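Side-chain contact in protein CPn_0803/CP_1068/CPj0803/CpB0832 (Chlamydophila pneumoniae, PDB 3Q9D), which is of unknown function but is a coiled-coil protein probably linked to the needle tip of the chlamydial type III secretion system: residues 52-55 with 56-60. Sequence-based numbering, arbitrary orientation.
Sequences LLLE and GNLKR
Glu55 and Lys59, one turn apart on helix 48-61, run side by side and point the same way. The Glu55 chain is extended, and the CE methylene of Lys59 lies against both its CG and its CD, 3.8 Å from each, so the touch is carbon to carbon. At chi4 (-64°) the lysine bends, and the charges do not pair: Glu55 OE2 and Lys59 NZ stay 5.0 Å apart, NZ being taken by a salt bridge to Glu119 and a hydrogen bond to Ala118 O of a second subunit. The backbone bond from Lys59 N to Glu55 O, 2.8 Å, links the same two residues.

On the buried side Leu54 and Leu58 cross at an angle, CG of Leu54 being 3.9 Å from CD1 of Leu58. Further round, ND2 of Asn57 comes close to Leu53 O, but at a poor angle for bonding; a bond from Arg60 NH2 to Asn57 OD1 is doubtful, being very short and seen in one of two arginine conformers.

The helix packs on its neighbours through these residues: Leu54 and Leu58 against helices 70-82 and 86-98, while on helix 107-133 Leu58 and Lys59 meet Phe120 and Glu55 meets Leu116.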
ATOM      1  N   LEU A  52     -16.975  16.438  27.754  1.00 33.06           N
ATOM      2  CA  LEU A  52     -16.923  14.979  27.754  1.00 33.89           C
ATOM      3  C   LEU A  52     -17.229  14.375  26.386  1.00 25.56           C
ATOM      4  O   LEU A  52     -16.538  13.469  25.929  1.00 23.91           O
ATOM      5  CB  LEU A  52     -17.884  14.412  28.799  1.00 36.71           C
ATOM      6  CG  LEU A  52     -17.735  12.921  29.113  1.00 51.17           C
ATOM      7  CD1 LEU A  52     -16.311  12.600  29.535  1.00 52.15           C
ATOM      8  CD2 LEU A  52     -18.726  12.493  30.182  1.00 51.71           C
ATOM      9  N   LEU A  53     -18.283  14.870  25.747  1.00 23.55           N
ATOM     10  CA  LEU A  53     -18.658  14.408  24.418  1.00 29.97           C
ATOM     11  C   LEU A  53     -17.574  14.738  23.395  1.00 27.43           C
ATOM     12  O   LEU A  53     -17.256  13.926  22.529  1.00 24.82           O
ATOM     13  CB  LEU A  53     -19.986  15.033  23.990  1.00 38.75           C
ATOM     14  CG  LEU A  53     -21.237  14.168  24.151  1.00 56.12           C
ATOM     15  CD1 LEU A  53     -22.162  14.761  25.200  1.00 57.26           C
ATOM     16  CD2 LEU A  53     -21.956  14.025  22.820  1.00 60.90           C
ATOM     17  N   LEU A  54     -17.008  15.936  23.505  1.00 29.41           N
ATOM     18  CA  LEU A  54     -15.962  16.376  22.597  1.00 25.81           C
ATOM     19  C   LEU A  54     -14.730  15.497  22.733  1.00 23.42           C
ATOM     20  O   LEU A  54     -14.115  15.120  21.739  1.00 23.17           O
ATOM     21  CB  LEU A  54     -15.600  17.834  22.874  1.00 24.66           C
ATOM     22  CG  LEU A  54     -14.544  18.463  21.965  1.00 28.61           C
ATOM     23  CD1 LEU A  54     -14.967  18.369  20.511  1.00 28.31           C
ATOM     24  CD2 LEU A  54     -14.296  19.906  22.365  1.00 28.10           C
ATOM     25  N   GLU A  55     -14.381  15.161  23.969  1.00 22.42           N
ATOM     26  CA  GLU A  55     -13.217  14.306  24.211  1.00 22.50           C
ATOM     27  C   GLU A  55     -13.390  12.927  23.575  1.00 23.13           C
ATOM     28  O   GLU A  55     -12.471  12.419  22.930  1.00 24.96           O
ATOM     29  CB  GLU A  55     -12.957  14.137  25.706  1.00 21.39           C
ATOM     30  CG  GLU A  55     -11.731  13.284  26.005  1.00 25.36           C
ATOM     31  CD  GLU A  55     -11.530  13.041  27.502  1.00 43.19           C
ATOM     32  OE1 GLU A  55     -12.384  12.365  28.121  1.00 48.99           O
ATOM     33  OE2 GLU A  55     -10.522  13.531  28.056  1.00 40.07           O
ATOM     34  N   GLY A  56     -14.552  12.312  23.780  1.00 22.84           N
ATOM     35  CA  GLY A  56     -14.827  11.004  23.190  1.00 22.00           C
ATOM     36  C   GLY A  56     -14.738  11.040  21.669  1.00 20.72           C
ATOM     37  O   GLY A  56     -14.155  10.159  21.052  1.00 18.88           O
ATOM     38  N   ASN A  57     -15.325  12.062  21.056  1.00 20.19           N
ATOM     39  CA  ASN A  57     -15.265  12.216  19.605  1.00 22.24           C
ATOM     40  C   ASN A  57     -13.838  12.434  19.059  1.00 19.91           C
ATOM     41  O   ASN A  57     -13.456  11.882  18.025  1.00 19.55           O
ATOM     42  CB  ASN A  57     -16.224  13.341  19.178  1.00 24.30           C
ATOM     43  CG  ASN A  57     -17.676  12.896  19.237  1.00 34.57           C
ATOM     44  OD1 ASN A  57     -17.990  11.793  18.795  1.00 34.16           O
ATOM     45  ND2 ASN A  57     -18.556  13.728  19.789  1.00 32.20           N
ATOM     46  N   LEU A  58     -13.041  13.210  19.778  1.00 19.89           N
ATOM     47  CA  LEU A  58     -11.658  13.421  19.387  1.00 21.05           C
ATOM     48  C   LEU A  58     -10.849  12.140  19.603  1.00 15.42           C
ATOM     49  O   LEU A  58     -10.041  11.768  18.753  1.00 19.99           O
ATOM     50  CB  LEU A  58     -11.043  14.590  20.147  1.00 14.60           C
ATOM     51  CG  LEU A  58     -11.635  15.969  19.836  1.00 18.56           C
ATOM     52  CD1 LEU A  58     -11.133  17.010  20.827  1.00 31.14           C
ATOM     53  CD2 LEU A  58     -11.354  16.415  18.410  1.00 17.51           C
ATOM     54  N   LYS A  59     -11.037  11.483  20.744  1.00 18.87           N
ATOM     55  CA  LYS A  59     -10.366  10.202  20.939  1.00 23.15           C
ATOM     56  C   LYS A  59     -10.666   9.259  19.780  1.00 21.86           C
ATOM     57  O   LYS A  59      -9.790   8.541  19.324  1.00 18.77           O
ATOM     58  CB  LYS A  59     -10.790   9.538  22.250  1.00 17.83           C
ATOM     59  CG  LYS A  59     -10.104  10.161  23.494  1.00 15.97           C
ATOM     60  CD  LYS A  59     -10.607   9.476  24.774  1.00 26.42           C
ATOM     61  CE  LYS A  59      -9.828   9.986  26.006  1.00 36.41           C
ATOM     62  NZ  LYS A  59      -8.360   9.617  25.913  1.00 33.75           N
ATOM     63  N   ARG A  60     -11.913   9.238  19.324  1.00 17.24           N
ATOM     64  CA  ARG A  60     -12.304   8.367  18.215  0.53 16.83           C
ATOM     65  C   ARG A  60     -11.552   8.706  16.933  1.00 21.44           C
ATOM     66  O   ARG A  60     -10.968   7.835  16.280  1.00 16.12           O
ATOM     67  CB  ARG A  60     -13.815   8.467  17.969  0.53 16.92           C
ATOM     68  CG  ARG A  60     -14.340   7.502  16.903  0.53 26.16           C
ATOM     69  CD  ARG A  60     -15.876   7.385  16.946  0.53 31.62           C
ATOM     70  NE  ARG A  60     -16.393   7.367  18.315  0.53 37.27           N
ATOM     71  CZ  ARG A  60     -17.034   8.387  18.875  0.53 36.49           C
ATOM     72  NH1 ARG A  60     -17.466   8.306  20.120  0.53 31.19           N
ATOM     73  NH2 ARG A  60     -17.243   9.488  18.177  0.53 42.77           N
TER